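Local coordinates for predicted sugar phosphatases of the HAD superfamily (Cytophaga hutchinsonii, PDB 2HX1), which probably hydrolyses phosphate esters, perhaps those of sugars, as a magnesium-binding phosphatase of the haloacid dehalogenase superfamily, at residues Y14-F18 and L217-I223; A21-L25 and M230-T234; L32-T38 and S279-E283. All blocks are in the same frame, centred on the assembly; numbering follows the deposited sequence.

Interaction 1 of 3, residues Y14-F18 and L217-I223; sequences YKCIF and LRQKMEI
Cys16 pushes its short side chain into the fork of Leu217, whose methyls straddle CB and SG with CD1 the nearer. Leu217 CD1 comes within 3.6 Å of Cys16 SG and equally close to CB, while its twin methyl CD2 stays a little farther from both. With SG anti to the backbone N (chi1 -167°), sulfur and CB present one continuous surface to the two methyls. Leu217 and Phe18 come at each other from opposite directions, Leu217 CD1 meeting Phe18 CE1 at 4.2 Å; the methyl lies at the edge of the ring, near its plane, and not over a face.

One residue back along the first segment, Lys15 CB is the next surface met. Ile223 stretches out its CG1 branch and sets CD1 against Lys15 CB at 3.6 Å. The selenium of selenomethionine Met221 closes in on the same CB more loosely. From there the lysine runs on as an extended chain over the backbone of Glu222, so that its CD and CE lie along the carbonyl oxygen before NZ donates to Glu222 O at 2.7 Å. The ammonium sits well above the carbonyl plane, 41° out of it, and is not lined up with a lone pair. A water accepts a hydrogen bond from Lys15 NZ and donates one to Glu222 OE1, linking two opposite charges that do not touch directly, but the stronger partner of the lysine is the salt-bridged carboxylate of Glu227.

Here the C-terminal part of helix 208-218 and the loop after it are fitted to the start of strand 16-19. That strand lies in the parallel sheet between strands 48-53 and 228-232: Cys16 also touches Asp48 and Tyr50 on one neighbour, and Ile223 packs on Ile228 of the other.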
loop_
_atom_site.group_PDB
_atom_site.type_symbol
_atom_site.label_atom_id
_atom_site.label_comp_id
_atom_site.label_asym_id
_atom_site.label_seq_id
_atom_site.Cartn_x
_atom_site.Cartn_y
_atom_site.Cartn_z
ATOM N N TYR A 14 -0.680 -26.079 -30.118
ATOM C CA TYR A 14 -0.827 -24.631 -30.315
ATOM C C TYR A 14 -0.577 -24.169 -31.731
ATOM O O TYR A 14 0.304 -24.667 -32.395
ATOM C CB TYR A 14 0.103 -23.901 -29.342
ATOM C CG TYR A 14 -0.238 -24.253 -27.922
ATOM C CD1 TYR A 14 -1.420 -23.824 -27.360
ATOM C CD2 TYR A 14 0.607 -25.045 -27.157
ATOM C CE1 TYR A 14 -1.754 -24.156 -26.068
ATOM C CE2 TYR A 14 0.282 -25.396 -25.867
ATOM C CZ TYR A 14 -0.907 -24.955 -25.323
ATOM O OH TYR A 14 -1.231 -25.297 -24.023
ATOM N N LYS A 15 -1.355 -23.177 -32.157
ATOM C CA LYS A 15 -1.224 -22.564 -33.469
ATOM C C LYS A 15 -0.294 -21.347 -33.458
ATOM O O LYS A 15 0.275 -21.007 -34.482
ATOM C CB LYS A 15 -2.618 -22.213 -34.004
ATOM C CG LYS A 15 -3.447 -23.472 -34.267
ATOM C CD LYS A 15 -4.827 -23.157 -34.826
ATOM C CE LYS A 15 -5.742 -24.373 -34.838
ATOM N NZ LYS A 15 -7.218 -24.012 -34.980
ATOM N N CYS A 16 -0.123 -20.705 -32.301
ATOM C CA CYS A 16 0.861 -19.615 -32.181
ATOM C C CYS A 16 1.429 -19.551 -30.787
ATOM O O CYS A 16 0.733 -19.865 -29.820
ATOM C CB CYS A 16 0.227 -18.280 -32.529
ATOM S SG CYS A 16 1.405 -16.940 -32.780
ATOM N N ILE A 17 2.714 -19.205 -30.692
ATOM C CA ILE A 17 3.365 -18.978 -29.410
ATOM C C ILE A 17 3.544 -17.467 -29.223
ATOM O O ILE A 17 3.931 -16.759 -30.161
ATOM C CB ILE A 17 4.768 -19.707 -29.321
ATOM C CG1 ILE A 17 4.692 -21.127 -29.885
ATOM C CG2 ILE A 17 5.284 -19.775 -27.883
ATOM C CD1 ILE A 17 3.758 -22.045 -29.085
ATOM N N PHE A 18 3.223 -16.971 -28.033
ATOM C CA PHE A 18 3.651 -15.639 -27.595
ATOM C C PHE A 18 4.783 -15.800 -26.571
ATOM O O PHE A 18 4.611 -16.466 -25.570
ATOM C CB PHE A 18 2.518 -14.818 -26.937
ATOM C CG PHE A 18 1.317 -14.544 -27.830
ATOM C CD1 PHE A 18 1.328 -14.789 -29.186
ATOM C CD2 PHE A 18 0.178 -13.965 -27.289
ATOM C CE1 PHE A 18 0.215 -14.510 -29.973
ATOM C CE2 PHE A 18 -0.940 -13.719 -28.082
ATOM C CZ PHE A 18 -0.899 -13.967 -29.416
ATOM N N LEU A 217 -3.762 -13.027 -36.409
ATOM C CA LEU A 217 -3.815 -14.466 -36.669
ATOM C C LEU A 217 -5.178 -14.844 -37.249
ATOM O O LEU A 217 -5.288 -15.603 -38.213
ATOM C CB LEU A 217 -3.489 -15.270 -35.399
ATOM C CG LEU A 217 -2.017 -15.202 -34.918
ATOM C CD1 LEU A 217 -1.881 -15.519 -33.428
ATOM C CD2 LEU A 217 -1.099 -16.066 -35.756
ATOM N N ARG A 218 -6.225 -14.272 -36.690
ATOM C CA ARG A 218 -7.558 -14.543 -37.166
ATOM C C ARG A 218 -7.764 -14.169 -38.622
ATOM O O ARG A 218 -8.630 -14.784 -39.278
ATOM C CB ARG A 218 -8.610 -13.854 -36.283
ATOM C CG ARG A 218 -8.899 -14.626 -35.009
ATOM C CD ARG A 218 -10.033 -13.984 -34.192
ATOM N NE ARG A 218 -11.368 -14.241 -34.756
ATOM C CZ ARG A 218 -12.070 -15.380 -34.626
ATOM N NH1 ARG A 218 -11.584 -16.424 -33.960
ATOM N NH2 ARG A 218 -13.282 -15.475 -35.189
ATOM N N GLN A 219 -6.986 -13.202 -39.138
ATOM C CA GLN A 219 -7.096 -12.813 -40.556
ATOM C C GLN A 219 -6.537 -13.863 -41.530
ATOM O O GLN A 219 -6.695 -13.726 -42.758
ATOM C CB GLN A 219 -6.409 -11.464 -40.830
ATOM C CG GLN A 219 -7.100 -10.270 -40.182
ATOM C CD GLN A 219 -6.296 -8.965 -40.341
ATOM O OE1 GLN A 219 -6.234 -8.138 -39.421
ATOM N NE2 GLN A 219 -5.666 -8.787 -41.510
ATOM N N LYS A 220 -5.826 -14.860 -41.026
ATOM C CA LYS A 220 -5.230 -15.854 -41.903
ATOM C C LYS A 220 -5.487 -17.305 -41.487
ATOM O O LYS A 220 -5.103 -18.226 -42.195
ATOM C CB LYS A 220 -3.724 -15.606 -42.076
ATOM C CG LYS A 220 -2.930 -15.670 -40.803
ATOM C CD LYS A 220 -1.426 -15.567 -41.109
ATOM C CE LYS A 220 -0.599 -15.400 -39.813
ATOM N NZ LYS A 220 0.876 -15.610 -40.026
HETATM N N MSE A 221 -6.158 -17.529 -40.370
HETATM C CA MSE A 221 -6.432 -18.899 -39.961
HETATM C C MSE A 221 -7.569 -19.012 -38.986
HETATM O O MSE A 221 -7.952 -18.039 -38.340
HETATM C CB MSE A 221 -5.201 -19.521 -39.297
HETATM C CG MSE A 221 -4.896 -18.977 -37.902
HETATM SE SE MSE A 221 -3.116 -19.635 -37.288
HETATM C CE MSE A 221 -2.053 -18.487 -38.424
ATOM N N GLU A 222 -8.081 -20.229 -38.845
ATOM C CA GLU A 222 -8.994 -20.536 -37.754
ATOM C C GLU A 222 -8.186 -20.746 -36.470
ATOM O O GLU A 222 -7.374 -21.642 -36.359
ATOM C CB GLU A 222 -9.849 -21.785 -38.023
ATOM C CG GLU A 222 -10.917 -22.003 -36.960
ATOM C CD GLU A 222 -11.593 -23.368 -37.038
ATOM O OE1 GLU A 222 -10.976 -24.339 -37.544
ATOM O OE2 GLU A 222 -12.755 -23.469 -36.566
ATOM N N ILE A 223 -8.454 -19.919 -35.487
ATOM C CA ILE A 223 -7.711 -19.980 -34.259
ATOM C C ILE A 223 -8.576 -19.493 -33.124
ATOM O O ILE A 223 -9.332 -18.522 -33.261
ATOM C CB ILE A 223 -6.381 -19.193 -34.347
ATOM C CG1 ILE A 223 -5.564 -19.363 -33.049
ATOM C CG2 ILE A 223 -6.595 -17.725 -34.689
ATOM C CD1 ILE A 223 -4.119 -19.069 -33.270
HETATM O O HOH W 1 -8.617 -25.953 -36.591
#

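Interaction 2 of 3, residues A21-L25 and M230-T234; sequences AFGVL and MVGDT. With MG (magnesium ion), chain E.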
loop_
_atom_site.group_PDB
_atom_site.type_symbol
_atom_site.label_atom_id
_atom_site.label_comp_id
_atom_site.label_asym_id
_atom_site.label_seq_id
_atom_site.Cartn_x
_atom_site.Cartn_y
_atom_site.Cartn_z
ATOM N N ALA A 21 10.310 -11.824 -23.580
ATOM C CA ALA A 21 11.728 -11.854 -23.993
ATOM C C ALA A 21 12.616 -12.072 -22.768
ATOM O O ALA A 21 13.168 -13.142 -22.621
ATOM C CB ALA A 21 12.133 -10.619 -24.763
ATOM N N PHE A 22 12.696 -11.105 -21.857
ATOM C CA PHE A 22 13.626 -11.211 -20.737
ATOM C C PHE A 22 13.182 -12.269 -19.722
ATOM O O PHE A 22 12.011 -12.306 -19.298
ATOM C CB PHE A 22 13.877 -9.849 -20.069
ATOM C CG PHE A 22 14.918 -9.009 -20.766
ATOM C CD1 PHE A 22 16.272 -9.257 -20.583
ATOM C CD2 PHE A 22 14.546 -7.950 -21.602
ATOM C CE1 PHE A 22 17.245 -8.472 -21.237
ATOM C CE2 PHE A 22 15.514 -7.162 -22.249
ATOM C CZ PHE A 22 16.859 -7.421 -22.057
ATOM N N GLY A 23 14.125 -13.141 -19.378
ATOM C CA GLY A 23 13.903 -14.279 -18.495
ATOM C C GLY A 23 13.463 -15.543 -19.183
ATOM O O GLY A 23 13.299 -16.588 -18.526
ATOM N N VAL A 24 13.260 -15.440 -20.490
ATOM C CA VAL A 24 12.703 -16.503 -21.321
ATOM C C VAL A 24 13.600 -16.772 -22.544
ATOM O O VAL A 24 14.001 -17.910 -22.788
ATOM C CB VAL A 24 11.290 -16.113 -21.794
ATOM C CG1 VAL A 24 10.668 -17.201 -22.671
ATOM C CG2 VAL A 24 10.377 -15.792 -20.567
ATOM N N LEU A 25 13.885 -15.739 -23.319
ATOM C CA LEU A 25 14.720 -15.858 -24.519
ATOM C C LEU A 25 16.139 -15.379 -24.260
ATOM O O LEU A 25 17.081 -15.830 -24.912
ATOM C CB LEU A 25 14.161 -15.028 -25.672
ATOM C CG LEU A 25 12.769 -15.353 -26.208
ATOM C CD1 LEU A 25 12.446 -14.395 -27.357
ATOM C CD2 LEU A 25 12.655 -16.806 -26.633
HETATM N N MSE A 230 1.064 -18.452 -24.221
HETATM C CA MSE A 230 1.877 -17.345 -23.704
HETATM C C MSE A 230 2.958 -17.937 -22.826
HETATM O O MSE A 230 2.657 -18.613 -21.852
HETATM C CB MSE A 230 1.059 -16.336 -22.881
HETATM C CG MSE A 230 1.934 -15.315 -22.096
HETATM SE SE MSE A 230 2.660 -13.972 -23.301
HETATM C CE MSE A 230 4.445 -13.552 -22.673
ATOM N N VAL A 231 4.213 -17.645 -23.151
ATOM C CA VAL A 231 5.378 -18.203 -22.438
ATOM C C VAL A 231 6.083 -17.101 -21.662
ATOM O O VAL A 231 6.554 -16.113 -22.240
ATOM C CB VAL A 231 6.345 -18.893 -23.463
ATOM C CG1 VAL A 231 7.572 -19.453 -22.767
ATOM C CG2 VAL A 231 5.581 -19.999 -24.251
ATOM N N GLY A 232 6.147 -17.233 -20.347
ATOM C CA GLY A 232 6.785 -16.191 -19.535
ATOM C C GLY A 232 7.404 -16.659 -18.236
ATOM O O GLY A 232 7.154 -17.785 -17.787
ATOM N N ASP A 233 8.206 -15.781 -17.638
ATOM C CA ASP A 233 8.874 -16.075 -16.360
ATOM C C ASP A 233 8.268 -15.364 -15.163
ATOM O O ASP A 233 8.673 -15.626 -14.029
ATOM C CB ASP A 233 10.369 -15.762 -16.437
ATOM C CG ASP A 233 10.636 -14.287 -16.664
ATOM O OD1 ASP A 233 10.009 -13.722 -17.590
ATOM O OD2 ASP A 233 11.445 -13.688 -15.907
ATOM N N THR A 234 7.290 -14.494 -15.398
ATOM C CA THR A 234 6.713 -13.638 -14.356
ATOM C C THR A 234 5.214 -13.836 -14.238
ATOM O O THR A 234 4.491 -13.674 -15.229
ATOM C CB THR A 234 7.021 -12.172 -14.670
ATOM O OG1 THR A 234 8.435 -12.034 -14.839
ATOM C CG2 THR A 234 6.536 -11.222 -13.533
HETATM MG MG MG E . 10.291 -11.812 -18.378
HETATM O O HOH W 2 11.399 -11.119 -16.868
HETATM O O HOH W 3 8.356 -11.281 -17.608
HETATM O O HOH W 4 10.376 -9.995 -19.327
#
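Phe22 and Asp233 meet at a magnesium ion, the metal site of the Rossmann-like HAD fold, where the loop after strand 16-19 faces the end of strand 228-232. The loop carries the first HAD sequence motif, and the strand end holds the Gly-Asp pair of the C-terminal acidic motif. Phe22 stands where many phosphatases of this superfamily have the second aspartate of the first motif, but the metal needs only its backbone: Phe22 O binds magnesium at 2.0 Å. Asp233 OD1 binds at 2.1 Å, and Asp20 from the same loop with three waters completes six ligands. Phe22 O and Asp233 OD1 are only 3.0 Å apart because the cation draws both oxygens in.

Beneath the ion the packing is close and apolar. Val24 CG1 lies 3.8 Å from Val231 CG1, the two side chains crossing obliquely, and Val24 CG2 is wedged against Gly232 CA and the carboxylate of Asp233. With CG1 anti to the backbone N (chi1 180°), Val24 sends one methyl down to the sheet and the other up to the metal ligand. Gly23 is just as tightly hemmed in: a CB on it would collide with Asp233 OD2, and its positive phi also suits a residue without a side chain.

The looser part is at Phe22 and around the metal waters. The exposed Phe22 ring turns away from the second segment, with a bound HEPES molecule close by. Of the waters, one lies on the Thr234 side and is hydrogen-bonded with Thr234 OG1, which is also held by Asn256 ND2. The carboxylate of Asp233 is fixed at both ends: OD1 is on the metal, while OD2 takes bonds from Asn256 N and from another magnesium-bound water.

Interaction 3 of 3, residues L32-T38 and S279-E283; sequences LPGIENT and SAVIE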
loop_
_atom_site.group_PDB
_atom_site.type_symbol
_atom_site.label_atom_id
_atom_site.label_comp_id
_atom_site.label_asym_id
_atom_site.label_seq_id
_atom_site.Cartn_x
_atom_site.Cartn_y
_atom_site.Cartn_z
ATOM N N LEU A 32 19.753 -16.932 -24.075
ATOM C CA LEU A 32 19.841 -18.209 -23.366
ATOM C C LEU A 32 20.501 -19.221 -24.284
ATOM O O LEU A 32 20.123 -19.336 -25.446
ATOM C CB LEU A 32 18.461 -18.736 -22.962
ATOM C CG LEU A 32 18.072 -18.537 -21.493
ATOM C CD1 LEU A 32 18.241 -17.090 -21.042
ATOM C CD2 LEU A 32 16.655 -19.036 -21.293
ATOM N N PRO A 33 21.524 -19.932 -23.797
ATOM C CA PRO A 33 22.226 -20.808 -24.763
ATOM C C PRO A 33 21.295 -21.836 -25.380
ATOM O O PRO A 33 20.559 -22.490 -24.664
ATOM C CB PRO A 33 23.291 -21.483 -23.923
ATOM C CG PRO A 33 23.479 -20.561 -22.739
ATOM C CD PRO A 33 22.116 -20.002 -22.451
ATOM N N GLY A 34 21.301 -21.936 -26.698
ATOM C CA GLY A 34 20.469 -22.901 -27.417
ATOM C C GLY A 34 19.140 -22.371 -27.932
ATOM O O GLY A 34 18.476 -23.030 -28.738
ATOM N N ILE A 35 18.747 -21.167 -27.515
ATOM C CA ILE A 35 17.429 -20.663 -27.866
ATOM C C ILE A 35 17.236 -20.592 -29.366
ATOM O O ILE A 35 16.110 -20.671 -29.850
ATOM C CB ILE A 35 17.125 -19.270 -27.223
ATOM C CG1 ILE A 35 15.609 -18.996 -27.220
ATOM C CG2 ILE A 35 17.898 -18.159 -27.949
ATOM C CD1 ILE A 35 14.842 -19.885 -26.313
ATOM N N GLU A 36 18.328 -20.413 -30.106
ATOM C CA GLU A 36 18.304 -20.521 -31.584
ATOM C C GLU A 36 17.577 -21.768 -32.095
ATOM O O GLU A 36 16.803 -21.712 -33.042
ATOM C CB GLU A 36 19.732 -20.504 -32.159
ATOM C CG GLU A 36 20.767 -21.468 -31.493
ATOM C CD GLU A 36 21.656 -20.789 -30.460
ATOM O OE1 GLU A 36 21.180 -20.440 -29.350
ATOM N N ASN A 37 17.788 -22.896 -31.441
ATOM C CA ASN A 37 17.108 -24.131 -31.869
ATOM C C ASN A 37 15.582 -24.039 -31.730
ATOM O O ASN A 37 14.830 -24.544 -32.585
ATOM C CB ASN A 37 17.681 -25.347 -31.132
ATOM C CG ASN A 37 19.197 -25.525 -31.388
ATOM O OD1 ASN A 37 19.665 -25.420 -32.532
ATOM N ND2 ASN A 37 19.956 -25.769 -30.331
ATOM N N THR A 38 15.108 -23.351 -30.691
ATOM C CA THR A 38 13.671 -23.149 -30.544
ATOM C C THR A 38 13.108 -22.480 -31.788
ATOM O O THR A 38 12.057 -22.874 -32.308
ATOM C CB THR A 38 13.320 -22.301 -29.327
ATOM O OG1 THR A 38 13.652 -23.021 -28.136
ATOM C CG2 THR A 38 11.854 -21.987 -29.327
ATOM N N SER A 279 12.567 -24.436 -19.283
ATOM C CA SER A 279 12.895 -23.313 -20.136
ATOM C C SER A 279 12.225 -23.429 -21.503
ATOM O O SER A 279 11.641 -24.459 -21.843
ATOM C CB SER A 279 14.419 -23.220 -20.339
ATOM O OG SER A 279 14.814 -23.856 -21.539
ATOM N N ALA A 280 12.345 -22.360 -22.281
ATOM C CA ALA A 280 11.834 -22.310 -23.640
ATOM C C ALA A 280 12.829 -22.840 -24.658
ATOM O O ALA A 280 12.528 -22.870 -25.861
ATOM C CB ALA A 280 11.424 -20.860 -24.014
ATOM N N VAL A 281 14.006 -23.247 -24.196
ATOM C CA VAL A 281 15.028 -23.828 -25.084
ATOM C C VAL A 281 14.694 -25.295 -25.434
ATOM O O VAL A 281 14.518 -26.128 -24.557
ATOM C CB VAL A 281 16.439 -23.768 -24.452
ATOM C CG1 VAL A 281 17.478 -24.285 -25.454
ATOM C CG2 VAL A 281 16.767 -22.338 -23.998
ATOM N N ILE A 282 14.606 -25.570 -26.725
ATOM C CA ILE A 282 14.329 -26.902 -27.279
ATOM C C ILE A 282 15.635 -27.583 -27.701
ATOM O O ILE A 282 16.492 -26.968 -28.336
ATOM C CB ILE A 282 13.375 -26.765 -28.487
ATOM C CG1 ILE A 282 11.946 -26.607 -27.959
ATOM C CG2 ILE A 282 13.484 -27.927 -29.465
ATOM C CD1 ILE A 282 10.918 -26.373 -29.022
ATOM N N GLU A 283 15.782 -28.856 -27.353
ATOM C CA GLU A 283 16.999 -29.614 -27.699
ATOM C C GLU A 283 16.994 -30.322 -29.081
ATOM O O GLU A 283 15.951 -30.418 -29.757
ATOM C CB GLU A 283 17.301 -30.593 -26.583
ATOM C CG GLU A 283 17.749 -29.880 -25.336
ATOM C CD GLU A 283 18.177 -30.829 -24.253
ATOM O OE1 GLU A 283 18.425 -30.348 -23.133
HETATM O O HOH W 5 19.051 -26.446 -28.165
#
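Thr38 reaches from helix 35-44 to the backbone of the 279-283 loop and carries both hydrogen bonds that join these segments directly. Its OG1 donates to Ala280 O at 2.5 Å, in the carbonyl plane and on a lone pair, and it accepts from Ile282 N at 3.1 Å with an N-H...O angle of 140°. OG1 lies anti to the carbonyl carbon (chi1 -67°), which turns the hydroxyl to the loop and lets one oxygen serve a carbonyl and an amide two residues apart. A valine here would take away that hydroxyl and would probably leave the carbonyl of buried Ala280 and the amide of Ile282 without this partner.

A second polar link is less certain. A water donates to Ile282 O and lies near Asn37 ND2, but the latter distance is too short to trust in detail.

Apolar contact fills the other end. Val281 is the hub, its CG1 laid against the backbone of the turn at 3.5 Å from Gly34 C and its CG2 meeting Ile35 CD1 at 3.9 Å, the two side chains at about a right angle. Ile35 CD1 also touches Ala280 CB, and Leu32 CB backs onto Val281 CG2. The type II turn from Leu32 to Ile35 has Gly34 at its third position, and a CB there would strike Val281 CG1.

Within the loop, Ser279 OG accepts from Val281 N at 2.8 Å, forming an ST turn that shapes the very residues, Ala280 and Val281, that meet the other segment.

The direct polar link is thus a side-chain hydroxyl bonded to loop backbone, one oxygen acting as donor and acceptor. Apart from the water, the rest is apolar contact, with branched side chains supplying the bulk and no charge pair involved.

All three contacts belong to the HAD domain around the six-stranded parallel sheet. Interactions 1 and 2 share the neighbouring strands 16-19 and 228-232 and touch through Phe18 O and Val231 N, yet their centres are about 20 Å apart: interaction 1 is at the partly open start of strand 16-19, whereas interaction 2 is buried at the metal. Interaction 3, partly buried like interaction 1, lies about 12 Å from interaction 2 between centres; there Leu25 and Leu32 pair by backbone and Val24 touches Ala280. The chemistry follows position: a lysine and methyl groups in 14-18/217-223, a metal above valines in 21-25/230-234, and a hydroxyl with branched side chains in 32-38/279-283.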